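Local coordinates for protein structure-specific endonuclease subunit SLX1 (Candida glabrata, PDB 4XLG) that probably serves as the catalytic subunit of the SLX1-SLX4 endonuclease, nicking branched DNA close to junctions with single strands during repair and recombination, at residues H131-K136 and E188-L193; A240-T245 and C282-K287. The protein carries 1 engineered substitution. One frame throughout, in Å; residues are numbered along the deposited sequence.

Contact 1: H131-K136 and E188-L193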
ATOM      1  N   HIS B 131      -7.976  -3.599   7.611  1.00 20.94           N
ATOM      2  CA  HIS B 131      -9.329  -4.161   7.589  1.00 22.30           C
ATOM      3  C   HIS B 131      -9.427  -5.305   8.602  1.00 23.98           C
ATOM      4  O   HIS B 131      -8.597  -6.238   8.537  1.00 22.11           O
ATOM      5  CB  HIS B 131      -9.666  -4.751   6.213  1.00 20.51           C
ATOM      6  CG  HIS B 131     -11.054  -5.331   6.176  1.00 24.02           C
ATOM      7  ND1 HIS B 131     -12.180  -4.559   5.968  1.00 27.15           N
ATOM      8  CD2 HIS B 131     -11.504  -6.593   6.432  1.00 21.24           C
ATOM      9  CE1 HIS B 131     -13.261  -5.313   6.077  1.00 28.39           C
ATOM     10  NE2 HIS B 131     -12.876  -6.556   6.336  1.00 24.06           N
ATOM     11  N   PHE B 132     -10.442  -5.258   9.474  1.00 23.14           N
ATOM     12  CA  PHE B 132     -10.711  -6.373  10.413  1.00 22.99           C
ATOM     13  C   PHE B 132     -11.865  -7.261   9.977  1.00 24.70           C
ATOM     14  O   PHE B 132     -12.914  -6.766   9.556  1.00 24.37           O
ATOM     15  CB  PHE B 132     -11.043  -5.806  11.823  1.00 23.33           C
ATOM     16  CG  PHE B 132      -9.866  -5.144  12.435  1.00 23.16           C
ATOM     17  CD1 PHE B 132      -8.900  -5.928  13.080  1.00 23.84           C
ATOM     18  CD2 PHE B 132      -9.686  -3.769  12.348  1.00 23.78           C
ATOM     19  CE1 PHE B 132      -7.750  -5.344  13.656  1.00 27.05           C
ATOM     20  CE2 PHE B 132      -8.556  -3.141  12.960  1.00 26.13           C
ATOM     21  CZ  PHE B 132      -7.571  -3.932  13.600  1.00 25.38           C
ATOM     22  N   PHE B 133     -11.662  -8.571  10.072  1.00 22.61           N
ATOM     23  CA  PHE B 133     -12.715  -9.535   9.793  1.00 21.91           C
ATOM     24  C   PHE B 133     -13.349 -10.015  11.072  1.00 22.47           C
ATOM     25  O   PHE B 133     -14.345 -10.776  11.067  1.00 23.56           O
ATOM     26  CB  PHE B 133     -12.142 -10.739   9.073  1.00 19.18           C
ATOM     27  CG  PHE B 133     -11.516 -10.395   7.749  1.00 19.73           C
ATOM     28  CD1 PHE B 133     -12.355 -10.113   6.634  1.00 21.21           C
ATOM     29  CD2 PHE B 133     -10.117 -10.343   7.612  1.00 20.56           C
ATOM     30  CE1 PHE B 133     -11.777  -9.813   5.384  1.00 22.08           C
ATOM     31  CE2 PHE B 133      -9.513 -10.048   6.353  1.00 21.37           C
ATOM     32  CZ  PHE B 133     -10.353  -9.787   5.233  1.00 19.91           C
ATOM     33  N   ASN B 134     -12.741  -9.608  12.178  1.00 23.02           N
ATOM     34  CA  ASN B 134     -13.247 -10.019  13.502  1.00 23.13           C
ATOM     35  C   ASN B 134     -13.360  -8.782  14.368  1.00 23.54           C
ATOM     36  O   ASN B 134     -12.379  -8.032  14.520  1.00 24.44           O
ATOM     37  CB  ASN B 134     -12.313 -11.065  14.167  1.00 26.74           C
ATOM     38  CG  ASN B 134     -12.881 -11.585  15.506  1.00 24.23           C
ATOM     39  OD1 ASN B 134     -12.948 -10.839  16.488  1.00 26.64           O
ATOM     40  ND2 ASN B 134     -13.328 -12.863  15.530  1.00 25.56           N
ATOM     41  N   GLN B 135     -14.549  -8.532  14.896  1.00 23.84           N
ATOM     42  CA  GLN B 135     -14.822  -7.315  15.657  0.51 27.29           C
ATOM     43  C   GLN B 135     -14.146  -7.311  17.036  1.00 28.49           C
ATOM     44  O   GLN B 135     -13.795  -6.245  17.550  1.00 28.70           O
ATOM     45  CB  GLN B 135     -16.339  -7.124  15.828  0.51 31.29           C
ATOM     46  CG  GLN B 135     -16.751  -5.913  16.690  0.51 35.96           C
ATOM     47  CD  GLN B 135     -16.914  -6.248  18.168  0.51 40.79           C
ATOM     48  OE1 GLN B 135     -17.327  -7.350  18.529  0.51 43.57           O
ATOM     49  NE2 GLN B 135     -16.581  -5.291  19.031  0.51 44.36           N
ATOM     50  N   LYS B 136     -14.024  -8.491  17.673  1.00 27.74           N
ATOM     51  CA  LYS B 136     -13.319  -8.526  18.951  1.00 30.32           C
ATOM     52  C   LYS B 136     -11.841  -8.179  18.756  1.00 27.73           C
ATOM     53  O   LYS B 136     -11.240  -7.508  19.630  1.00 29.41           O
ATOM     54  CB  LYS B 136     -13.461  -9.886  19.660  1.00 32.38           C
ATOM     55  CG  LYS B 136     -14.881 -10.124  20.131  1.00 34.14           C
ATOM     56  CD  LYS B 136     -15.227  -9.193  21.312  1.00 43.84           C
ATOM     57  CE  LYS B 136     -16.693  -9.289  21.695  1.00 55.22           C
ATOM     58  NZ  LYS B 136     -17.022  -8.416  22.896  1.00 57.23           N
ATOM     59  N   GLU B 188     -15.997 -16.512   3.927  1.00 20.98           N
ATOM     60  CA  GLU B 188     -16.992 -15.732   3.164  1.00 21.00           C
ATOM     61  C   GLU B 188     -16.636 -14.228   3.342  1.00 24.74           C
ATOM     62  O   GLU B 188     -16.726 -13.437   2.393  1.00 23.79           O
ATOM     63  CB  GLU B 188     -18.447 -16.012   3.620  1.00 25.11           C
ATOM     64  CG  GLU B 188     -19.361 -15.370   2.632  1.00 44.33           C
ATOM     65  CD  GLU B 188     -19.169 -16.031   1.249  1.00 60.80           C
ATOM     66  OE1 GLU B 188     -18.971 -15.332   0.209  1.00 68.74           O
ATOM     67  OE2 GLU B 188     -19.158 -17.282   1.236  1.00 65.61           O
ATOM     68  N   LEU B 189     -16.254 -13.825   4.570  1.00 20.63           N
ATOM     69  CA  LEU B 189     -15.881 -12.408   4.796  1.00 22.98           C
ATOM     70  C   LEU B 189     -14.652 -11.999   3.968  1.00 23.32           C
ATOM     71  O   LEU B 189     -14.574 -10.866   3.451  1.00 21.96           O
ATOM     72  CB  LEU B 189     -15.568 -12.141   6.291  1.00 22.14           C
ATOM     73  CG  LEU B 189     -16.776 -12.405   7.188  1.00 22.44           C
ATOM     74  CD1 LEU B 189     -16.312 -12.201   8.698  1.00 24.63           C
ATOM     75  CD2 LEU B 189     -17.926 -11.482   6.916  1.00 25.31           C
ATOM     76  N   VAL B 190     -13.670 -12.902   3.896  1.00 19.77           N
ATOM     77  CA  VAL B 190     -12.422 -12.616   3.175  1.00 19.48           C
ATOM     78  C   VAL B 190     -12.777 -12.542   1.660  1.00 20.91           C
ATOM     79  O   VAL B 190     -12.316 -11.621   0.945  1.00 21.16           O
ATOM     80  CB  VAL B 190     -11.335 -13.692   3.423  1.00 18.39           C
ATOM     81  CG1 VAL B 190     -10.086 -13.476   2.485  1.00 18.25           C
ATOM     82  CG2 VAL B 190     -10.854 -13.662   4.914  1.00 17.89           C
ATOM     83  N   GLN B 191     -13.574 -13.492   1.204  1.00 19.13           N
ATOM     84  CA  GLN B 191     -14.041 -13.469  -0.226  1.00 18.62           C
ATOM     85  C   GLN B 191     -14.743 -12.169  -0.526  1.00 24.86           C
ATOM     86  O   GLN B 191     -14.488 -11.515  -1.578  1.00 22.49           O
ATOM     87  CB  GLN B 191     -14.976 -14.674  -0.491  1.00 21.40           C
ATOM     88  CG  GLN B 191     -15.443 -14.737  -1.975  1.00 23.12           C
ATOM     89  CD  GLN B 191     -14.281 -15.211  -2.868  1.00 20.75           C
ATOM     90  OE1 GLN B 191     -13.664 -14.411  -3.624  1.00 25.71           O
ATOM     91  NE2 GLN B 191     -14.046 -16.498  -2.850  1.00 22.91           N
ATOM     92  N   ASN B 192     -15.658 -11.768   0.357  1.00 24.31           N
ATOM     93  CA  ASN B 192     -16.428 -10.557   0.069  1.00 26.78           C
ATOM     94  C   ASN B 192     -15.559  -9.332  -0.084  1.00 26.12           C
ATOM     95  O   ASN B 192     -15.724  -8.574  -1.075  1.00 28.18           O
ATOM     96  CB  ASN B 192     -17.474 -10.311   1.164  1.00 27.59           C
ATOM     97  CG  ASN B 192     -18.615 -11.315   1.092  1.00 39.08           C
ATOM     98  OD1 ASN B 192     -18.741 -12.060   0.102  1.00 43.72           O
ATOM     99  ND2 ASN B 192     -19.428 -11.375   2.164  1.00 44.82           N
ATOM    100  N   LEU B 193     -14.610  -9.142   0.847  1.00 22.76           N
ATOM    101  CA  LEU B 193     -13.715  -7.986   0.787  1.00 24.33           C
ATOM    102  C   LEU B 193     -12.875  -8.033  -0.506  1.00 26.19           C
ATOM    103  O   LEU B 193     -12.777  -7.030  -1.225  1.00 25.88           O
ATOM    104  CB  LEU B 193     -12.761  -7.932   2.000  1.00 24.15           C
ATOM    105  CG  LEU B 193     -11.697  -6.800   1.888  1.00 31.48           C
ATOM    106  CD1 LEU B 193     -12.344  -5.400   2.019  1.00 31.05           C
ATOM    107  CD2 LEU B 193     -10.580  -6.960   2.883  1.00 34.34           C
TER

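Contact 2: A240-T245 and C282-K287. With ZN (zinc ion), chain D.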
ATOM      1  N   ALA B 240      -4.198  11.792 -14.230  1.00 39.58           N
ATOM      2  CA  ALA B 240      -4.632  11.803 -12.841  1.00 36.88           C
ATOM      3  C   ALA B 240      -6.098  12.197 -12.815  1.00 37.45           C
ATOM      4  O   ALA B 240      -6.527  13.098 -13.571  1.00 37.99           O
ATOM      5  CB  ALA B 240      -3.787  12.786 -12.005  1.00 34.86           C
ATOM      6  N   PHE B 241      -6.869  11.504 -11.977  1.00 34.64           N
ATOM      7  CA  PHE B 241      -8.309  11.716 -11.871  1.00 34.79           C
ATOM      8  C   PHE B 241      -8.701  11.918 -10.427  1.00 37.68           C
ATOM      9  O   PHE B 241      -8.055  11.381  -9.530  1.00 36.37           O
ATOM     10  CB  PHE B 241      -9.101  10.515 -12.415  1.00 37.03           C
ATOM     11  CG  PHE B 241      -8.759  10.150 -13.824  1.00 35.18           C
ATOM     12  CD1 PHE B 241      -7.641   9.375 -14.101  1.00 35.78           C
ATOM     13  CD2 PHE B 241      -9.557  10.589 -14.867  1.00 39.48           C
ATOM     14  CE1 PHE B 241      -7.335   9.033 -15.403  1.00 35.46           C
ATOM     15  CE2 PHE B 241      -9.266  10.245 -16.179  1.00 41.82           C
ATOM     16  CZ  PHE B 241      -8.149   9.477 -16.443  1.00 36.91           C
ATOM     17  N   CYS B 242      -9.808  12.607 -10.202  1.00 37.56           N
ATOM     18  CA  CYS B 242     -10.352  12.671  -8.864  1.00 41.77           C
ATOM     19  C   CYS B 242     -10.877  11.294  -8.475  1.00 41.48           C
ATOM     20  O   CYS B 242     -11.394  10.555  -9.333  1.00 41.48           O
ATOM     21  CB  CYS B 242     -11.471  13.706  -8.763  1.00 41.67           C
ATOM     22  SG  CYS B 242     -12.064  13.837  -7.009  1.00 45.48           S
ATOM     23  N   ARG B 243     -10.748  10.940  -7.199  1.00 38.59           N
ATOM     24  CA  ARG B 243     -11.288   9.671  -6.723  1.00 39.60           C
ATOM     25  C   ARG B 243     -12.807   9.652  -6.805  1.00 42.94           C
ATOM     26  O   ARG B 243     -13.404   8.589  -6.857  1.00 46.44           O
ATOM     27  CB  ARG B 243     -10.845   9.384  -5.285  1.00 44.81           C
ATOM     28  CG  ARG B 243     -11.495  10.263  -4.229  1.00 51.15           C
ATOM     29  CD  ARG B 243     -11.095   9.694  -2.857  1.00 56.71           C
ATOM     30  NE  ARG B 243     -11.503  10.513  -1.718  1.00 65.86           N
ATOM     31  CZ  ARG B 243     -12.643  10.347  -1.047  1.00 71.76           C
ATOM     32  NH1 ARG B 243     -13.503   9.398  -1.416  1.00 72.84           N
ATOM     33  NH2 ARG B 243     -12.925  11.130  -0.012  1.00 72.15           N
ATOM     34  N   ASP B 244     -13.436  10.824  -6.799  1.00 47.36           N
ATOM     35  CA  ASP B 244     -14.872  10.906  -7.027  1.00 48.10           C
ATOM     36  C   ASP B 244     -15.111  10.859  -8.550  1.00 48.49           C
ATOM     37  O   ASP B 244     -14.826  11.833  -9.256  1.00 48.99           O
ATOM     38  CB  ASP B 244     -15.434  12.190  -6.400  1.00 54.66           C
ATOM     39  CG  ASP B 244     -16.931  12.377  -6.631  1.00 56.67           C
ATOM     40  OD1 ASP B 244     -17.546  11.642  -7.432  1.00 60.30           O
ATOM     41  OD2 ASP B 244     -17.495  13.311  -6.016  1.00 56.04           O
ATOM     42  N   THR B 245     -15.623   9.730  -9.053  1.00 46.82           N
ATOM     43  CA  THR B 245     -15.762   9.532 -10.501  1.00 45.91           C
ATOM     44  C   THR B 245     -16.787  10.486 -11.126  1.00 50.78           C
ATOM     45  O   THR B 245     -16.884  10.580 -12.356  1.00 52.85           O
ATOM     46  CB  THR B 245     -16.170   8.073 -10.853  1.00 51.88           C
ATOM     47  OG1 THR B 245     -17.419   7.762 -10.233  1.00 50.89           O
ATOM     48  CG2 THR B 245     -15.098   7.052 -10.410  1.00 47.97           C
ATOM     49  N   CYS B 282     -12.992  19.807  -6.134  1.00 56.53           N
ATOM     50  CA  CYS B 282     -13.992  19.524  -5.113  1.00 56.85           C
ATOM     51  C   CYS B 282     -13.354  19.479  -3.724  1.00 56.87           C
ATOM     52  O   CYS B 282     -14.055  19.349  -2.719  1.00 58.47           O
ATOM     53  CB  CYS B 282     -14.703  18.198  -5.410  1.00 53.99           C
ATOM     54  SG  CYS B 282     -13.687  16.754  -4.979  1.00 56.02           S
ATOM     55  N   TYR B 283     -12.022  19.522  -3.685  1.00 54.82           N
ATOM     56  CA  TYR B 283     -11.252  19.668  -2.446  1.00 55.26           C
ATOM     57  C   TYR B 283     -11.208  18.398  -1.630  1.00 52.49           C
ATOM     58  O   TYR B 283     -10.701  18.401  -0.513  1.00 53.30           O
ATOM     59  CB  TYR B 283     -11.806  20.832  -1.588  1.00 59.59           C
ATOM     60  N   THR B 284     -11.705  17.300  -2.186  1.00 53.53           N
ATOM     61  CA  THR B 284     -11.668  16.044  -1.455  1.00 51.89           C
ATOM     62  C   THR B 284     -10.241  15.512  -1.352  1.00 50.42           C
ATOM     63  O   THR B 284      -9.385  15.756  -2.204  1.00 46.95           O
ATOM     64  CB  THR B 284     -12.578  14.966  -2.095  1.00 55.56           C
ATOM     65  OG1 THR B 284     -12.815  13.927  -1.138  1.00 57.58           O
ATOM     66  CG2 THR B 284     -11.917  14.357  -3.321  1.00 48.94           C
ATOM     67  N   LEU B 285      -9.982  14.806  -0.263  1.00 49.33           N
ATOM     68  CA  LEU B 285      -8.680  14.252  -0.017  1.00 47.53           C
ATOM     69  C   LEU B 285      -8.397  13.076  -0.947  1.00 42.67           C
ATOM     70  O   LEU B 285      -9.184  12.133  -1.028  1.00 40.68           O
ATOM     71  CB  LEU B 285      -8.589  13.790   1.425  1.00 54.29           C
ATOM     72  CG  LEU B 285      -7.158  13.599   1.875  1.00 56.47           C
ATOM     73  CD1 LEU B 285      -6.664  14.968   2.351  1.00 60.12           C
ATOM     74  CD2 LEU B 285      -7.122  12.561   2.983  1.00 57.89           C
ATOM     75  N   LEU B 286      -7.265  13.122  -1.626  1.00 38.95           N
ATOM     76  CA  LEU B 286      -6.868  12.032  -2.511  1.00 38.32           C
ATOM     77  C   LEU B 286      -5.788  11.176  -1.877  1.00 37.18           C
ATOM     78  O   LEU B 286      -5.013  11.652  -1.042  1.00 39.33           O
ATOM     79  CB  LEU B 286      -6.368  12.600  -3.841  1.00 37.79           C
ATOM     80  CG  LEU B 286      -7.318  13.573  -4.535  1.00 40.71           C
ATOM     81  CD1 LEU B 286      -6.611  14.140  -5.750  1.00 42.91           C
ATOM     82  CD2 LEU B 286      -8.596  12.851  -4.962  1.00 40.33           C
ATOM     83  N   LYS B 287      -5.725   9.908  -2.262  1.00 31.91           N
ATOM     84  CA  LYS B 287      -4.625   9.050  -1.834  1.00 30.43           C
ATOM     85  C   LYS B 287      -3.703   8.954  -3.021  1.00 30.38           C
ATOM     86  O   LYS B 287      -4.137   8.449  -4.066  1.00 28.84           O
ATOM     87  CB  LYS B 287      -5.133   7.660  -1.450  1.00 33.41           C
ATOM     88  CG  LYS B 287      -5.977   7.691  -0.210  1.00 42.97           C
ATOM     89  CD  LYS B 287      -6.941   6.523  -0.188  1.00 49.70           C
ATOM     90  CE  LYS B 287      -6.302   5.238   0.171  1.00 53.70           C
ATOM     91  NZ  LYS B 287      -7.386   4.354   0.773  1.00 64.84           N
TER
HETATM   92 ZN    ZN D 402     -12.681  16.189  -7.170  1.00 48.47          ZN

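Contact 1: H131-K136 and E188-L193
His-131 of strand 129-132 and Phe-133, where the chain turns a corner, pack against Leu-189, Val-190 and Leu-193 of the long helix 176-213 in a buried, apolar sheet-to-helix contact. The strand lies between 60-67 and 160-168 in the five-stranded mixed sheet. Phe-133 contributes the most buried surface to the contact. Its CG is anti to the carbonyl carbon (chi1 -61°), beside the backbone N. The side chain crosses Val-190 at about a right angle and takes CG2 of that residue over the centre of its ring, 3.9 Å from the centroid. The opposite face is covered toward its rim by CD2 of His-131, so the phenyl ring has a methyl over one face and the CD2 corner of the imidazole over the other. Phe-133 CE1 comes close to the helix backbone, 3.6 Å from Val-190 CA. Leu-189 slides past in the opposite direction, its CB 3.8 Å from Phe-133 CD1 and its CD1 3.4 Å from Phe-133 O. One turn further on, Leu-193 meets His-131 tip to tip: its CD2 lies over a face of the imidazole, displaced toward the rim, 3.9 Å from the ring centroid, and also touches Phe-133 CZ at 3.7 Å. Pro-33, Val-34 and Leu-37 of helix 33-41 pack on Val-190. No hydrogen bond joins the two segments, and the helix is held here by dispersion and CH-pi contacts. The polar atoms of the buried imidazole are satisfied within the sheet, ND1 by Ser-162 OG and NE2 by Ser-164 OG, which should fix the ring's rotation and keep its face turned to the leucine.

Contact 2: A240-T245 and C282-K287
Arg-243 reaches across to Thr-284, Leu-285 and Leu-286; it follows Cys-242, which with Cys-282 helps to bind a zinc ion. The CG of Arg-243 stands between the backbone N and the carbonyl carbon (chi1 71°), and CB and CG of this residue rest on Leu-286 CD2, with CG 4.0 Å from it. From CG the chain runs extended to NE. CD passes Leu-285 O at 3.6 Å, and NE donates to that oxygen at 2.9 Å in a fairly straight bond (158°). The carbonyl points almost straight at NE (162°) and lies at the edge of the guanidinium, near its plane. At the tip, NH2 comes to 3.0 Å from Thr-284 OG1, while CG2 of the same threonine packs on Cys-242 SG. The zinc bonds are 2.4 Å to Cys-242 SG and 2.5 Å to Cys-282 SG, with Cys-247 and Cys-279 completing the Cys4 site. Each of these two sulfurs also accepts a backbone N-H two residues on, Asp-244 N to Cys-242 SG and Thr-284 N to Cys-282 SG; such bonds probably temper the negative charge on the thiolates. The site belongs to the RING-like C-terminal zinc finger, where metal and arginine together join two loops. One leaves strand 239-241, which pairs with strand 250-252, and Tyr-208 of helix 176-213 hydrogen-bonds Cys-242 O; the other leads into helix 288-299.

The two contacts follow one another along the chain, contact 1 closing before contact 2 opens. Their centres are about 27 Å apart and their nearest atoms about 11 Å, so they do not touch. Helix 176-213 connects them: residues 188-193 pack against the five-stranded sheet, which includes the GIY-YIG strands, and nearer its C-terminal end Tyr-208 and Lys-211 meet the 240-245 segment. The same long helix thus runs from the nuclease sheet to the zinc finger. Contact 1 fastens it by apolar packing, whereas contact 2 joins two loops of the zinc finger at one of its two zinc sites, consistent with a helix that sets the spacing of the two domains.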